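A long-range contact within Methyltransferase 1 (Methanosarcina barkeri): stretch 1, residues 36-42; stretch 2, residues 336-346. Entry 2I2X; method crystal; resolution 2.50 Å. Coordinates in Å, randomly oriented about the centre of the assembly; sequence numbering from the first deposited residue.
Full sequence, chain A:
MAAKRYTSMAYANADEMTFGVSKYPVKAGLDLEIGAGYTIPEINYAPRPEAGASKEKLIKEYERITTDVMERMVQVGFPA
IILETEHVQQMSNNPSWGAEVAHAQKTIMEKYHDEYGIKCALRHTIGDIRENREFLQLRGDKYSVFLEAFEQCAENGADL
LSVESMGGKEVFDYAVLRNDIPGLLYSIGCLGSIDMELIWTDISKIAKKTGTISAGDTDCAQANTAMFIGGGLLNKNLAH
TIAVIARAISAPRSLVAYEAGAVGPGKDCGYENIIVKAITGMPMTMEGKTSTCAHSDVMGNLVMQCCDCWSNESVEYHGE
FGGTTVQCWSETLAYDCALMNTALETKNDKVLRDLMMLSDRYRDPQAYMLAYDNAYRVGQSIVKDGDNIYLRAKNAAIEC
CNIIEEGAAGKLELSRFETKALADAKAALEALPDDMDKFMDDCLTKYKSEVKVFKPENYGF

Stretch 1 36-42: AGYTIPE
Stretch 2 (336-346) DCALMNTALET

How does the helix begin its contact? Residues 336-345 are the last part of a helix that begins earlier in the chain (phi/psi near -63/-40), and stretch 1 runs antiparallel in register: Thr39 lies by Cys337, Tyr38 by Asn341 (CA-CA 5.5 Å each), and Gly37 by Leu344 (CA-CA 7.3 Å). Cys337, chi1 m, points toward stretch 1. Its CB lies 3.3 Å from Thr39 OG1, and its SG packs 3.7 Å from Pro41 CD, an apolar contact with the puckered (C-gamma endo) ring in the strand that starts at Ile40.

What fixes Thr39? One turn on, Met340 (m, t, m) brings CB to 3.7 Å from Thr39 OG1. Asn341 (chi1 m, chi2 -18°) then uses both halves of its amide: OD1 accepts from Thr39 N at 2.7 Å and from Thr39 OG1 at 2.7 Å, while ND2 gives a weak bond to Thr39 O at 3.3 Å. Thr39, extended at -77/152 with chi1 p, is buried, as are Cys337, Met340 and Asn341; the contact covers 365 Å², both sides summed.

What closes the far end? Leu344 (m, t) sets apolar CD1 3.8 Å from Gly37 O and 4.1 Å from Tyr38 CA. Angles of 104/15 call for glycine at Gly37, because a CB would jam against Ala36 O. Glu345 (m, m, -39°) reaches it through a water that donates to Gly37 O (2.9 Å) and Glu345 OE2 (2.7 Å).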

ATOM      1  N   ALA A  36       6.988  20.945 -16.007  1.00  7.36           N
ATOM      2  CA  ALA A  36       6.721  22.387 -15.996  1.00  6.71           C
ATOM      3  C   ALA A  36       6.876  23.103 -14.630  1.00  6.20           C
ATOM      4  O   ALA A  36       6.336  24.192 -14.435  1.00  6.12           O
ATOM      5  CB  ALA A  36       5.292  22.646 -16.559  1.00  6.89           C
ATOM      6  N   GLY A  37       7.615  22.539 -13.689  1.00  5.26           N
ATOM      7  CA  GLY A  37       7.696  23.204 -12.390  1.00  4.96           C
ATOM      8  C   GLY A  37       6.836  22.517 -11.321  1.00  5.65           C
ATOM      9  O   GLY A  37       6.570  23.107 -10.312  1.00  5.50           O
ATOM     10  N   TYR A  38       6.383  21.277 -11.564  1.00  5.63           N
ATOM     11  CA  TYR A  38       5.733  20.475 -10.520  1.00  6.53           C
ATOM     12  C   TYR A  38       5.708  18.973 -10.840  1.00  6.49           C
ATOM     13  O   TYR A  38       5.440  18.594 -11.982  1.00  6.74           O
ATOM     14  CB  TYR A  38       4.312  20.970 -10.195  1.00  5.75           C
ATOM     15  CG  TYR A  38       3.317  20.955 -11.336  1.00  4.29           C
ATOM     16  CD1 TYR A  38       3.136  22.073 -12.155  1.00  2.13           C
ATOM     17  CD2 TYR A  38       2.545  19.831 -11.578  1.00  3.20           C
ATOM     18  CE1 TYR A  38       2.195  22.061 -13.197  1.00  2.00           C
ATOM     19  CE2 TYR A  38       1.597  19.802 -12.610  1.00  4.00           C
ATOM     20  CZ  TYR A  38       1.421  20.920 -13.416  1.00  4.80           C
ATOM     21  OH  TYR A  38       0.437  20.872 -14.403  1.00  4.75           O
ATOM     22  N   THR A  39       5.965  18.143  -9.828  1.00  5.76           N
ATOM     23  CA  THR A  39       5.863  16.699  -9.989  1.00  5.84           C
ATOM     24  C   THR A  39       4.397  16.278  -9.978  1.00  6.62           C
ATOM     25  O   THR A  39       3.560  16.948  -9.369  1.00  7.10           O
ATOM     26  CB  THR A  39       6.622  15.955  -8.879  1.00  5.94           C
ATOM     27  OG1 THR A  39       6.102  16.350  -7.596  1.00  5.58           O
ATOM     28  CG2 THR A  39       8.131  16.257  -8.949  1.00  2.18           C
ATOM     29  N   ILE A  40       4.079  15.180 -10.656  1.00  7.18           N
ATOM     30  CA  ILE A  40       2.693  14.708 -10.747  1.00  6.97           C
ATOM     31  C   ILE A  40       2.596  13.230 -10.393  1.00  7.48           C
ATOM     32  O   ILE A  40       3.380  12.421 -10.913  1.00  8.01           O
ATOM     33  CB  ILE A  40       2.132  14.855 -12.157  1.00  6.72           C
ATOM     34  CG1 ILE A  40       2.191  16.303 -12.634  1.00  5.67           C
ATOM     35  CG2 ILE A  40       0.704  14.393 -12.204  1.00  5.30           C
ATOM     36  CD1 ILE A  40       2.377  16.389 -14.138  1.00  5.68           C
ATOM     37  N   PRO A  41       1.631  12.862  -9.515  1.00  7.09           N
ATOM     38  CA  PRO A  41       1.476  11.426  -9.257  1.00  6.34           C
ATOM     39  C   PRO A  41       0.845  10.726 -10.451  1.00  5.90           C
ATOM     40  O   PRO A  41      -0.017  11.292 -11.119  1.00  5.48           O
ATOM     41  CB  PRO A  41       0.550  11.386  -8.030  1.00  5.82           C
ATOM     42  CG  PRO A  41      -0.250  12.664  -8.117  1.00  4.99           C
ATOM     43  CD  PRO A  41       0.670  13.681  -8.747  1.00  6.30           C
ATOM     44  N   GLU A  42       1.275   9.493 -10.700  1.00  6.51           N
ATOM     45  CA  GLU A  42       0.763   8.670 -11.800  1.00  6.81           C
ATOM     46  C   GLU A  42       0.345   7.326 -11.209  1.00  7.20           C
ATOM     47  O   GLU A  42       1.192   6.517 -10.803  1.00  7.70           O
ATOM     48  CB  GLU A  42       1.829   8.490 -12.901  1.00  5.73           C
ATOM     49  CG  GLU A  42       1.411   7.584 -14.116  1.00  8.15           C
ATOM     50  CD  GLU A  42       2.183   7.881 -15.468  1.00 12.68           C
ATOM     51  OE1 GLU A  42       3.367   8.334 -15.477  1.00 11.96           O
ATOM     52  OE2 GLU A  42       1.582   7.678 -16.546  1.00 12.48           O
ATOM     53  N   ASP A 336       3.880  12.340  -1.783  1.00  6.66           N
ATOM     54  CA  ASP A 336       5.298  12.344  -2.169  1.00  5.99           C
ATOM     55  C   ASP A 336       5.504  13.509  -3.114  1.00  5.46           C
ATOM     56  O   ASP A 336       6.491  14.225  -2.997  1.00  5.30           O
ATOM     57  CB  ASP A 336       5.728  11.037  -2.860  1.00  5.88           C
ATOM     58  CG  ASP A 336       5.818   9.867  -1.908  1.00  6.70           C
ATOM     59  OD1 ASP A 336       6.020  10.094  -0.706  1.00  9.21           O
ATOM     60  OD2 ASP A 336       5.663   8.709  -2.349  1.00  9.02           O
ATOM     61  N   CYS A 337       4.565  13.708  -4.041  1.00  4.71           N
ATOM     62  CA  CYS A 337       4.668  14.835  -4.949  1.00  4.78           C
ATOM     63  C   CYS A 337       4.553  16.157  -4.206  1.00  4.23           C
ATOM     64  O   CYS A 337       5.288  17.100  -4.516  1.00  4.45           O
ATOM     65  CB  CYS A 337       3.674  14.741  -6.114  1.00  4.70           C
ATOM     66  SG  CYS A 337       4.073  13.392  -7.360  1.00  8.12           S
ATOM     67  N   ALA A 338       3.673  16.238  -3.208  1.00  4.23           N
ATOM     68  CA  ALA A 338       3.462  17.506  -2.521  1.00  4.67           C
ATOM     69  C   ALA A 338       4.749  18.006  -1.810  1.00  4.65           C
ATOM     70  O   ALA A 338       5.048  19.210  -1.803  1.00  4.96           O
ATOM     71  CB  ALA A 338       2.247  17.441  -1.563  1.00  4.65           C
ATOM     72  N   LEU A 339       5.528  17.072  -1.288  1.00  4.57           N
ATOM     73  CA  LEU A 339       6.809  17.353  -0.639  1.00  4.89           C
ATOM     74  C   LEU A 339       7.760  17.930  -1.658  1.00  5.36           C
ATOM     75  O   LEU A 339       8.414  18.979  -1.446  1.00  5.74           O
ATOM     76  CB  LEU A 339       7.400  16.057  -0.038  1.00  4.30           C
ATOM     77  CG  LEU A 339       8.703  16.241   0.743  1.00  6.02           C
ATOM     78  CD1 LEU A 339       8.465  17.113   2.004  1.00  5.60           C
ATOM     79  CD2 LEU A 339       9.390  14.884   1.079  1.00  3.53           C
ATOM     80  N   MET A 340       7.827  17.257  -2.796  1.00  5.80           N
ATOM     81  CA  MET A 340       8.717  17.700  -3.846  1.00  5.65           C
ATOM     82  C   MET A 340       8.266  19.085  -4.285  1.00  5.98           C
ATOM     83  O   MET A 340       9.098  19.973  -4.389  1.00  6.76           O
ATOM     84  CB  MET A 340       8.771  16.693  -4.999  1.00  5.77           C
ATOM     85  CG  MET A 340       9.719  15.499  -4.726  1.00  4.61           C
ATOM     86  SD  MET A 340       9.805  14.350  -6.127  1.00  5.41           S
ATOM     87  CE  MET A 340       8.214  13.504  -6.036  1.00  2.15           C
ATOM     88  N   ASN A 341       6.960  19.297  -4.488  1.00  5.38           N
ATOM     89  CA  ASN A 341       6.518  20.569  -5.044  1.00  5.43           C
ATOM     90  C   ASN A 341       6.750  21.721  -4.104  1.00  5.68           C
ATOM     91  O   ASN A 341       6.987  22.826  -4.566  1.00  6.05           O
ATOM     92  CB  ASN A 341       5.073  20.525  -5.536  1.00  5.01           C
ATOM     93  CG  ASN A 341       4.860  19.510  -6.658  1.00  7.38           C
ATOM     94  OD1 ASN A 341       5.830  19.055  -7.327  1.00  8.57           O
ATOM     95  ND2 ASN A 341       3.582  19.162  -6.903  1.00  4.87           N
ATOM     96  N   THR A 342       6.702  21.460  -2.788  1.00  6.03           N
ATOM     97  CA  THR A 342       7.009  22.464  -1.750  1.00  5.36           C
ATOM     98  C   THR A 342       8.496  22.876  -1.793  1.00  5.77           C
ATOM     99  O   THR A 342       8.846  24.038  -1.532  1.00  6.30           O
ATOM    100  CB  THR A 342       6.674  21.890  -0.322  1.00  5.01           C
ATOM    101  OG1 THR A 342       5.292  21.553  -0.247  1.00  3.99           O
ATOM    102  CG2 THR A 342       6.987  22.884   0.795  1.00  3.15           C
ATOM    103  N   ALA A 343       9.362  21.896  -2.056  1.00  5.67           N
ATOM    104  CA  ALA A 343      10.794  22.109  -2.259  1.00  5.57           C
ATOM    105  C   ALA A 343      11.008  23.057  -3.431  1.00  5.39           C
ATOM    106  O   ALA A 343      11.780  24.029  -3.341  1.00  6.27           O
ATOM    107  CB  ALA A 343      11.503  20.782  -2.502  1.00  4.70           C
ATOM    108  N   LEU A 344      10.304  22.804  -4.517  1.00  4.79           N
ATOM    109  CA  LEU A 344      10.432  23.655  -5.677  1.00  5.29           C
ATOM    110  C   LEU A 344       9.984  25.082  -5.346  1.00  5.73           C
ATOM    111  O   LEU A 344      10.686  26.055  -5.621  1.00  5.83           O
ATOM    112  CB  LEU A 344       9.641  23.084  -6.858  1.00  4.38           C
ATOM    113  CG  LEU A 344      10.246  21.871  -7.564  1.00  5.30           C
ATOM    114  CD1 LEU A 344       9.121  21.091  -8.268  1.00  6.46           C
ATOM    115  CD2 LEU A 344      11.397  22.260  -8.596  1.00  3.61           C
ATOM    116  N   GLU A 345       8.822  25.199  -4.722  1.00  5.96           N
ATOM    117  CA  GLU A 345       8.243  26.494  -4.466  1.00  6.62           C
ATOM    118  C   GLU A 345       9.144  27.350  -3.555  1.00  6.66           C
ATOM    119  O   GLU A 345       9.162  28.579  -3.645  1.00  6.66           O
ATOM    120  CB  GLU A 345       6.831  26.305  -3.893  1.00  6.68           C
ATOM    121  CG  GLU A 345       5.889  25.673  -4.920  1.00  7.97           C
ATOM    122  CD  GLU A 345       5.806  26.480  -6.231  1.00 10.21           C
ATOM    123  OE1 GLU A 345       5.797  27.738  -6.202  1.00 10.64           O
ATOM    124  OE2 GLU A 345       5.710  25.853  -7.291  1.00 11.67           O
ATOM    125  N   THR A 346       9.911  26.692  -2.708  1.00  6.28           N
ATOM    126  CA  THR A 346      10.717  27.399  -1.750  1.00  6.72           C
ATOM    127  C   THR A 346      12.181  27.345  -2.139  1.00  7.42           C
ATOM    128  O   THR A 346      13.033  27.733  -1.346  1.00  6.57           O
ATOM    129  CB  THR A 346      10.530  26.829  -0.311  1.00  7.24           C
ATOM    130  OG1 THR A 346      10.931  25.435  -0.267  1.00  6.61           O
ATOM    131  CG2 THR A 346       9.077  27.007   0.134  1.00  5.05           C
TER
HETATM  132  O   HOH W   1       5.215  23.190  -7.748  1.00 10.92           O